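Local coordinates for putative prephenate dehydratase (Streptococcus mutans, PDB 4LUB), which catalyses the conversion of prephenate to phenylpyruvate, with loss of water and carbon dioxide, in L-phenylalanine biosynthesis, at the interface of chains A and B. Numbering follows the deposited sequence. Chains: chain A/B, Putative prephenate dehydratase.

Contact 1: the interface of chains A and B. Residues chain A 234; chain B 54-56, 81, 172, 174.
A:Leu234 reaches across the interface and touches B:Arg174, B:Ser56, B:Ile81 and B:Tyr172. It lies in the loop between strands 222-229 and 237-244 of the ACT domain. Its partners belong to the prephenate dehydratase family domain of the other chain. B:Glu54 to B:Ser56 form its ENS motif, and B:Arg174 belongs to the TRF motif, whose threonine is catalytic in this family.

The two methyl branches of A:Leu234 face different partners. A:Leu234 CD2 lies 3.7 Å from B:Arg174 CG, in the aliphatic stem of the arginine. Tip to tip, A:Leu234 CD2 also touches B:Ile81 CG2 at 4.0 Å. A:Leu234 CD2 is 4.0 Å from B:Tyr172 CB, so the tyrosine touches it through its methylene. A:Leu234 CD1 turns to the backbone of B:Ser56, 3.8 Å from B:Ser56 CA. CG of A:Leu234 is anti to its backbone N (chi1 -165°), which carries the fork into chain B. The contact across is apolar.

Polar groups behind it hold chain B in shape. The chain of B:Arg174 bends at chi3 (71°). B:Arg174 NH1 makes a 2.8 Å salt bridge and hydrogen bond to carboxylate oxygen B:Glu54 OE1. This oxygen lies nearly in the guanidinium plane, but NH1 approaches it on the anti side, tilted from the carboxylate plane. The hydroxyl OG of B:Ser56 accepts a fairly straight bond from B:Tyr172 N at 3.2 Å, tying the ENS segment to strand 172-179.

Contact 2: the interface of chains A and B. Residues chain A 225-227; chain B 225-227, 239.
Carboxylate oxygen OE2 of A:Glu226 accepts two backbone N-H groups, one from each chain. A:Glu226 and A:Ser227 begin the ESRP motif of the ACT domain, which in this family belongs to the phenylalanine-binding regulatory site. Here the motif meets its copy from chain B, strand 222-229 against strand 222-229.

A:Ser227 N meets A:Glu226 OE2 at its anti lone pair, at 3.0 Å. B:Ser227 N comes to A:Glu226 OE2 from the syn side at 3.2 Å, tilted 32° from the carboxylate plane. A bend at chi2 (60°) turns the carboxylate of A:Glu226 back to the N-H of the next residue.

B:Glu226 crosses A:Glu226 obliquely, their carboxylate planes 75° apart. A:Glu226 OE2 and B:Glu226 OE2 lie 3.1 Å apart. Two bare carboxylates would be expected to repel here, so one may carry a proton, though the structure does not show it.

The serine hydroxyls add crossed links. A:Ser227 OG donates to the carbonyl O of B:Ile225 at 2.7 Å, close to the line of the carbonyl bond. B:Ser227 OG makes the reciprocal bond to A:Ile225 O, but it is weak at 3.2 Å. Water 1 reinforces the first link. It bonds to A:Ser227 OG and B:Ile225 O. The oxygen of water 1 also lies 2.9 Å from B:Ile225 N. From a different direction, the ring of B:Phe239 comes edge-on to A:Ile225 O, with B:Phe239 CE1 3.9 Å from that oxygen.

Contact 1: the interface of chains A and B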
loop_
_atom_site.group_PDB
_atom_site.type_symbol
_atom_site.label_atom_id
_atom_site.label_comp_id
_atom_site.label_asym_id
_atom_site.label_seq_id
_atom_site.Cartn_x
_atom_site.Cartn_y
_atom_site.Cartn_z
ATOM N N LEU A 234 7.505 6.640 11.497
ATOM C CA LEU A 234 7.448 6.966 10.081
ATOM C C LEU A 234 8.641 6.428 9.291
ATOM O O LEU A 234 9.785 6.705 9.627
ATOM C CB LEU A 234 7.351 8.482 9.905
ATOM C CG LEU A 234 6.924 9.026 8.544
ATOM C CD1 LEU A 234 5.557 8.506 8.130
ATOM C CD2 LEU A 234 6.920 10.546 8.602
ATOM N N GLU B 54 0.949 11.095 3.665
ATOM C CA GLU B 54 1.174 9.859 4.401
ATOM C C GLU B 54 1.229 10.053 5.904
ATOM O O GLU B 54 1.865 10.984 6.377
ATOM C CB GLU B 54 2.481 9.190 3.949
ATOM C CG GLU B 54 2.764 7.877 4.674
ATOM C CD GLU B 54 3.981 7.159 4.145
ATOM O OE1 GLU B 54 4.547 7.626 3.134
ATOM O OE2 GLU B 54 4.359 6.120 4.729
ATOM N N ASN B 55 0.614 9.133 6.643
ATOM C CA ASN B 55 0.632 9.165 8.101
ATOM C C ASN B 55 1.348 7.938 8.644
ATOM O O ASN B 55 1.257 6.850 8.071
ATOM C CB ASN B 55 -0.787 9.246 8.668
ATOM C CG ASN B 55 -0.804 9.262 10.184
ATOM O OD1 ASN B 55 -0.887 8.211 10.818
ATOM N ND2 ASN B 55 -0.681 10.448 10.776
ATOM N N SER B 56 2.047 8.116 9.759
ATOM C CA SER B 56 2.857 7.059 10.357
ATOM C C SER B 56 2.036 5.858 10.847
ATOM O O SER B 56 2.588 4.779 11.073
ATOM C CB SER B 56 3.713 7.640 11.491
ATOM O OG SER B 56 2.942 7.939 12.633
ATOM N N ILE B 81 7.191 17.444 7.208
ATOM C CA ILE B 81 6.697 16.480 8.185
ATOM C C ILE B 81 6.221 17.132 9.481
ATOM O O ILE B 81 6.955 17.879 10.120
ATOM C CB ILE B 81 7.771 15.430 8.505
ATOM C CG1 ILE B 81 8.156 14.685 7.225
ATOM C CG2 ILE B 81 7.244 14.421 9.518
ATOM C CD1 ILE B 81 9.249 13.644 7.426
ATOM N N TYR B 172 3.021 11.131 13.219
ATOM C CA TYR B 172 3.676 11.920 12.171
ATOM C C TYR B 172 3.057 11.786 10.784
ATOM O O TYR B 172 2.746 10.689 10.320
ATOM C CB TYR B 172 5.159 11.578 12.073
ATOM C CG TYR B 172 5.995 12.138 13.198
ATOM C CD1 TYR B 172 6.557 13.404 13.099
ATOM C CD2 TYR B 172 6.218 11.411 14.359
ATOM C CE1 TYR B 172 7.320 13.931 14.121
ATOM C CE2 TYR B 172 6.983 11.928 15.390
ATOM C CZ TYR B 172 7.534 13.189 15.264
ATOM O OH TYR B 172 8.298 13.715 16.284
ATOM N N ARG B 174 3.321 13.192 6.611
ATOM C CA ARG B 174 4.077 13.827 5.551
ATOM C C ARG B 174 3.092 14.665 4.747
ATOM O O ARG B 174 2.025 14.180 4.383
ATOM C CB ARG B 174 4.741 12.767 4.657
ATOM C CG ARG B 174 5.737 11.885 5.388
ATOM C CD ARG B 174 6.186 10.684 4.558
ATOM N NE ARG B 174 7.046 11.092 3.449
ATOM C CZ ARG B 174 7.142 10.445 2.293
ATOM N NH1 ARG B 174 6.466 9.321 2.104
ATOM N NH2 ARG B 174 7.953 10.896 1.345
#

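Contact 2: the interface of chains A and B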
loop_
_atom_site.group_PDB
_atom_site.type_symbol
_atom_site.label_atom_id
_atom_site.label_comp_id
_atom_site.label_asym_id
_atom_site.label_seq_id
_atom_site.Cartn_x
_atom_site.Cartn_y
_atom_site.Cartn_z
ATOM N N ILE A 225 2.288 -6.973 -4.172
ATOM C CA ILE A 225 3.192 -6.422 -3.170
ATOM C C ILE A 225 2.566 -5.163 -2.593
ATOM O O ILE A 225 2.306 -4.193 -3.307
ATOM C CB ILE A 225 4.600 -6.081 -3.751
ATOM C CG1 ILE A 225 5.316 -7.336 -4.255
ATOM C CG2 ILE A 225 5.472 -5.402 -2.698
ATOM C CD1 ILE A 225 5.073 -7.665 -5.712
ATOM N N GLU A 226 2.323 -5.201 -1.287
ATOM C CA GLU A 226 1.733 -4.099 -0.530
ATOM C C GLU A 226 2.545 -3.823 0.732
ATOM O O GLU A 226 3.211 -4.717 1.259
ATOM C CB GLU A 226 0.275 -4.406 -0.173
ATOM C CG GLU A 226 -0.495 -3.260 0.498
ATOM C CD GLU A 226 -0.600 -1.987 -0.338
ATOM O OE1 GLU A 226 -1.739 -1.636 -0.710
ATOM O OE2 GLU A 226 0.434 -1.320 -0.593
ATOM N N SER A 227 2.552 -2.580 1.187
ATOM C CA SER A 227 3.110 -2.302 2.499
ATOM C C SER A 227 2.098 -1.649 3.430
ATOM O O SER A 227 1.097 -1.078 2.995
ATOM C CB SER A 227 4.359 -1.431 2.376
ATOM O OG SER A 227 4.034 -0.072 2.254
ATOM N N ILE B 225 7.455 1.940 -0.507
ATOM C CA ILE B 225 6.739 1.374 -1.636
ATOM C C ILE B 225 5.294 1.093 -1.264
ATOM O O ILE B 225 5.009 0.489 -0.234
ATOM C CB ILE B 225 7.380 0.086 -2.169
ATOM C CG1 ILE B 225 6.545 -0.460 -3.331
ATOM C CG2 ILE B 225 7.515 -0.945 -1.064
ATOM C CD1 ILE B 225 7.326 -1.288 -4.320
ATOM N N GLU B 226 4.388 1.548 -2.110
ATOM C CA GLU B 226 2.975 1.347 -1.884
ATOM C C GLU B 226 2.310 1.065 -3.214
ATOM O O GLU B 226 2.587 1.732 -4.200
ATOM C CB GLU B 226 2.365 2.587 -1.237
ATOM C CG GLU B 226 0.889 2.456 -0.905
ATOM C CD GLU B 226 0.640 2.300 0.578
ATOM O OE1 GLU B 226 1.004 3.211 1.340
ATOM O OE2 GLU B 226 0.080 1.269 0.982
ATOM N N SER B 227 1.437 0.073 -3.242
ATOM C CA SER B 227 0.692 -0.212 -4.452
ATOM C C SER B 227 -0.711 0.378 -4.384
ATOM O O SER B 227 -1.288 0.528 -3.310
ATOM C CB SER B 227 0.669 -1.712 -4.765
ATOM O OG SER B 227 -0.257 -2.410 -3.963
ATOM N N PHE B 239 2.638 1.432 -8.747
ATOM C CA PHE B 239 3.403 1.446 -7.510
ATOM C C PHE B 239 3.979 2.810 -7.184
ATOM O O PHE B 239 4.638 3.428 -8.012
ATOM C CB PHE B 239 4.517 0.391 -7.587
ATOM C CG PHE B 239 3.999 -0.994 -7.836
ATOM C CD1 PHE B 239 3.600 -1.790 -6.778
ATOM C CD2 PHE B 239 3.863 -1.480 -9.122
ATOM C CE1 PHE B 239 3.100 -3.064 -6.999
ATOM C CE2 PHE B 239 3.365 -2.751 -9.348
ATOM C CZ PHE B 239 2.983 -3.541 -8.287
HETATM O O HOH W 1 6.796 1.149 2.212
#

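The centres of the C-alpha atoms of contact 1 and contact 2 lie about 16 Å apart, and the contacts share no residue. Strand 222-229 of chain A lies in contact 2, and the loop that follows it brings A:Leu234 to contact 1. Contact 2 pairs like with like, ACT domain against ACT domain. Contact 1 instead joins an ACT loop to the dehydratase domain of the opposite chain. Two-fold symmetry gives contact 1 a twin with the chains exchanged. This suggests, without proving it, a route by which changes at the ACT pairing could reach the active-site region of the partner, if this dimer is the biological one.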